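Local atomic coordinates of AtFKBP42 (Arabidopsis thaliana, PDB entry 2F4E), a protein that belongs to the FKBP family of peptidyl-prolyl cis-trans isomerases, modulates the vacuolar uptake of MRP-type transporter substrates and regulates cell elongation and orientation. Residues 38-42 and 53-57; 58-64 and 114-120. All blocks are in the same frame, centred on the assembly; numbering follows the deposited sequence.

Contact 1: 38-42 and 53-57; sequences PKVDS and KQIIK
A side chain reaching across to backbone carbonyls, rather than strand pairing, fixes residues 38-42 against 53-57. The first segment is irregular: Pro38 to Val40 are extended, Asp41 takes helical angles (-67/-49), and Ser42 opens out again (-31/137). The second belongs to a strand and is extended through Ile55; at Ile56 (-95/-50) the chain turns a corner. The closest CA pair, Ser42 and Gln54, is 6.9 Å apart.

Polar contacts converge on one amide. With chi1 m and chi2 t, Gln54 extends NE2 to Val40 O (2.7 Å) and to Ser42 O, where 2.3 Å is very short for a hydrogen bond. Gripping carbonyls two residues apart, it brackets the kink at Asp41.

Apolar contacts lie beside it. The CB atoms of Pro38 and Val40 point toward 53-57; Pro38 CG meets Ile56 CD1 at 3.8 Å, and Val40 CG2 meets Ile56 CG1 at 4.1 Å. The m,t rotamer of Ile56 carries CD1 to the proline. Together the segments bury 244 Å².

Ile56 and Lys57 both face Arg121, a classic beta bulge, while Gln54 pairs through its backbone with Leu123; the N-terminal loop thus packs on the sheet where strands 51-55 and 121-126 run antiparallel, with Pro38 also touching Leu123.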
# COMPACT_ATOMS: atom_id res chain seq x y z
N PRO A 38 -12.43 -3.37 -3.56
CA PRO A 38 -13.39 -2.30 -3.88
C PRO A 38 -13.29 -1.71 -5.29
O PRO A 38 -12.20 -1.41 -5.77
CB PRO A 38 -13.13 -1.25 -2.81
CG PRO A 38 -11.65 -1.52 -2.41
CD PRO A 38 -11.62 -3.02 -2.38
N LYS A 39 -14.44 -1.58 -5.95
CA LYS A 39 -14.47 -1.00 -7.28
C LYS A 39 -14.41 0.50 -7.05
O LYS A 39 -15.07 1.01 -6.16
CB LYS A 39 -15.76 -1.39 -8.01
N VAL A 40 -13.59 1.18 -7.83
CA VAL A 40 -13.44 2.63 -7.74
C VAL A 40 -13.10 3.13 -9.14
O VAL A 40 -11.98 2.96 -9.63
CB VAL A 40 -12.35 3.03 -6.75
CG1 VAL A 40 -12.05 4.52 -6.88
CG2 VAL A 40 -12.81 2.72 -5.32
N ASP A 41 -14.09 3.76 -9.78
CA ASP A 41 -13.96 4.26 -11.14
C ASP A 41 -12.99 5.42 -11.36
O ASP A 41 -12.16 5.37 -12.27
CB ASP A 41 -15.34 4.61 -11.68
CG ASP A 41 -16.31 3.44 -11.54
OD1 ASP A 41 -15.84 2.28 -11.69
OD2 ASP A 41 -17.52 3.67 -11.30
N SER A 42 -13.09 6.46 -10.54
CA SER A 42 -12.22 7.64 -10.62
C SER A 42 -10.80 7.33 -11.12
O SER A 42 -10.18 6.36 -10.69
CB SER A 42 -12.12 8.27 -9.23
OG SER A 42 -13.34 8.05 -8.53
N LYS A 53 -2.48 5.95 -7.47
CA LYS A 53 -3.46 5.82 -6.38
C LYS A 53 -4.86 6.39 -6.64
O LYS A 53 -5.04 7.35 -7.37
CB LYS A 53 -2.92 6.51 -5.13
CG LYS A 53 -3.86 6.48 -3.93
CD LYS A 53 -3.31 7.25 -2.73
CE LYS A 53 -3.29 8.73 -2.99
NZ LYS A 53 -2.77 9.48 -1.83
N GLN A 54 -5.84 5.78 -5.99
CA GLN A 54 -7.24 6.18 -6.05
C GLN A 54 -7.70 6.28 -4.60
O GLN A 54 -7.64 5.30 -3.87
CB GLN A 54 -8.10 5.12 -6.73
CG GLN A 54 -7.83 4.85 -8.19
CD GLN A 54 -8.84 3.86 -8.76
OE1 GLN A 54 -8.88 2.70 -8.36
NE2 GLN A 54 -9.66 4.33 -9.68
N ILE A 55 -8.18 7.45 -4.18
CA ILE A 55 -8.64 7.63 -2.81
C ILE A 55 -10.07 7.17 -2.60
O ILE A 55 -10.97 7.52 -3.37
CB ILE A 55 -8.51 9.11 -2.38
CG1 ILE A 55 -7.04 9.51 -2.33
CG2 ILE A 55 -9.15 9.33 -1.03
CD1 ILE A 55 -6.80 11.00 -2.07
N ILE A 56 -10.28 6.38 -1.56
CA ILE A 56 -11.60 5.84 -1.23
C ILE A 56 -12.25 6.75 -0.20
O ILE A 56 -13.41 7.16 -0.34
CB ILE A 56 -11.48 4.43 -0.61
CG1 ILE A 56 -10.99 3.44 -1.67
CG2 ILE A 56 -12.81 4.01 0.02
CD1 ILE A 56 -10.85 2.01 -1.17
N LYS A 57 -11.50 7.05 0.85
CA LYS A 57 -11.95 7.90 1.94
C LYS A 57 -10.88 8.92 2.30
O LYS A 57 -9.78 8.54 2.67
CB LYS A 57 -12.26 7.05 3.17
CG LYS A 57 -12.62 7.85 4.41
CD LYS A 57 -12.86 6.93 5.57
CE LYS A 57 -13.15 7.71 6.83
NZ LYS A 57 -13.44 6.78 7.98

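Contact 2: 58-64 and 114-120; sequences EGHGSKP and ASMKSGE
Two loops of the FKBP domain meet here through a single antiparallel beta bridge, His60 with Ser118 (CA-CA 5.6 Å), beside a type II turn from Lys117 to Glu120. The turn is closed by Glu120 N to Lys117 O at 3.3 Å, with Gly119 at 85/-2 in its third position.

Extended Glu58 leads to Gly59. Gly59 CA lies 4.0 Å from Glu120 CA and 3.4 Å from Ser118 O, the latter a CA-H...O contact; a CB would collide with that oxygen. His60 forms the hydrogen-bonded pair: its N donates to Ser118 O (3.1 Å, 163°), whereas Ser118 N to His60 O is weak (3.3 Å, 134°). Gly61, at 81/-176, accepts Lys117 NZ on its O at 2.9 Å; chi1 m, two t angles and chi4 m bring that amine over the loop. Ser62 directs its CB away. Lys63 then lies along the other loop, CG 3.8 Å from Ser115 O and CE 3.9 Å from Ala114 O, its CA 4.9 Å from Lys117 CA. Its backbone also pairs with Lys162.

Buried Pro64 rests on Phe158 of strand 149-158 and closes the 552 Å² interface, its CD 3.2 Å from Met116 O and 3.7 Å from Ala114 O.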
# COMPACT_ATOMS: atom_id res chain seq x y z
N GLU A 58 -11.22 10.20 2.18
CA GLU A 58 -10.30 11.28 2.51
C GLU A 58 -9.95 11.21 3.99
O GLU A 58 -10.76 10.79 4.81
CB GLU A 58 -10.95 12.65 2.26
CG GLU A 58 -11.23 13.01 0.81
CD GLU A 58 -9.98 13.06 -0.04
OE1 GLU A 58 -8.98 13.69 0.40
OE2 GLU A 58 -9.99 12.48 -1.14
N GLY A 59 -8.74 11.63 4.33
CA GLY A 59 -8.33 11.63 5.72
C GLY A 59 -8.13 13.06 6.19
O GLY A 59 -8.69 14.00 5.61
N HIS A 60 -7.32 13.25 7.23
CA HIS A 60 -7.08 14.58 7.75
C HIS A 60 -5.62 14.78 8.16
O HIS A 60 -4.85 13.82 8.23
CB HIS A 60 -7.98 14.82 8.95
CG HIS A 60 -7.76 13.84 10.07
ND1 HIS A 60 -7.00 14.14 11.18
CD2 HIS A 60 -8.18 12.56 10.23
CE1 HIS A 60 -6.95 13.08 11.98
NE2 HIS A 60 -7.65 12.12 11.42
N GLY A 61 -5.25 16.02 8.43
CA GLY A 61 -3.89 16.29 8.85
C GLY A 61 -2.98 16.34 7.65
O GLY A 61 -3.44 16.24 6.52
N SER A 62 -1.69 16.51 7.90
CA SER A 62 -0.72 16.60 6.82
C SER A 62 -0.18 15.23 6.44
O SER A 62 -0.38 14.25 7.16
CB SER A 62 0.44 17.52 7.22
OG SER A 62 -0.03 18.82 7.50
N LYS A 63 0.49 15.17 5.30
CA LYS A 63 1.10 13.94 4.83
C LYS A 63 2.27 13.72 5.77
O LYS A 63 2.75 14.66 6.41
CB LYS A 63 1.59 14.11 3.39
CG LYS A 63 0.48 13.97 2.36
CD LYS A 63 0.73 14.78 1.10
CE LYS A 63 1.92 14.28 0.30
NZ LYS A 63 2.03 15.04 -1.00
N PRO A 64 2.74 12.47 5.88
CA PRO A 64 3.86 12.18 6.78
C PRO A 64 5.17 12.67 6.20
O PRO A 64 5.28 12.91 5.00
CB PRO A 64 3.83 10.66 6.87
CG PRO A 64 3.43 10.28 5.47
CD PRO A 64 2.29 11.25 5.19
N ALA A 114 3.25 7.25 1.71
CA ALA A 114 3.87 8.55 1.86
C ALA A 114 2.99 9.67 1.32
O ALA A 114 3.21 10.84 1.65
CB ALA A 114 5.24 8.58 1.16
N SER A 115 2.00 9.32 0.51
CA SER A 115 1.13 10.33 -0.09
C SER A 115 -0.21 10.40 0.61
O SER A 115 -1.08 11.17 0.23
CB SER A 115 0.89 9.99 -1.57
OG SER A 115 -0.15 9.04 -1.70
N MET A 116 -0.38 9.61 1.66
CA MET A 116 -1.64 9.57 2.37
C MET A 116 -1.69 10.38 3.66
O MET A 116 -0.68 10.66 4.30
CB MET A 116 -2.01 8.11 2.67
CG MET A 116 -2.21 7.25 1.43
SD MET A 116 -2.47 5.52 1.80
CE MET A 116 -4.20 5.48 2.02
N LYS A 117 -2.91 10.74 4.04
CA LYS A 117 -3.15 11.49 5.26
C LYS A 117 -3.61 10.45 6.26
O LYS A 117 -3.89 9.32 5.89
CB LYS A 117 -4.26 12.52 5.07
CG LYS A 117 -3.92 13.62 4.10
CD LYS A 117 -4.97 14.73 4.12
CE LYS A 117 -4.54 15.86 3.21
NZ LYS A 117 -3.18 16.35 3.61
N SER A 118 -3.70 10.83 7.53
CA SER A 118 -4.12 9.90 8.56
C SER A 118 -5.61 9.60 8.44
O SER A 118 -6.41 10.52 8.26
CB SER A 118 -3.84 10.48 9.94
OG SER A 118 -4.33 9.60 10.94
N GLY A 119 -5.96 8.32 8.53
CA GLY A 119 -7.35 7.93 8.42
C GLY A 119 -7.79 7.75 6.98
O GLY A 119 -8.94 7.38 6.71
N GLU A 120 -6.90 8.03 6.05
CA GLU A 120 -7.25 7.88 4.64
C GLU A 120 -7.26 6.41 4.23
O GLU A 120 -6.51 5.58 4.76
CB GLU A 120 -6.26 8.64 3.76
CG GLU A 120 -6.66 8.67 2.31
CD GLU A 120 -5.69 9.45 1.45
OE1 GLU A 120 -5.39 10.63 1.79
OE2 GLU A 120 -5.25 8.88 0.43

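Both contacts have centres 13 Å from the centre of the chain, yet none of the six touching residues of 38-42/53-57 is buried, against three of fourteen in 58-64/114-120. Contact 1 spans only ten intervening residues and relies on one amide side chain plus small apolar patches; contact 2 bridges 49 residues, buries over twice the area and combines a short backbone bridge with the side chains of Lys63 and Lys117, Gly59 permitting the close approach. They adjoin at Lys57 and Glu58 and, in space, through Lys53 of strand 51-55: its NZ is 2.7 Å from Ser115 OG, a probable hydrogen bond to an oxygen also hydrogen-bonded to Gly112 O, and 3.4 Å from Glu120 OE2, a long, weak ion pair.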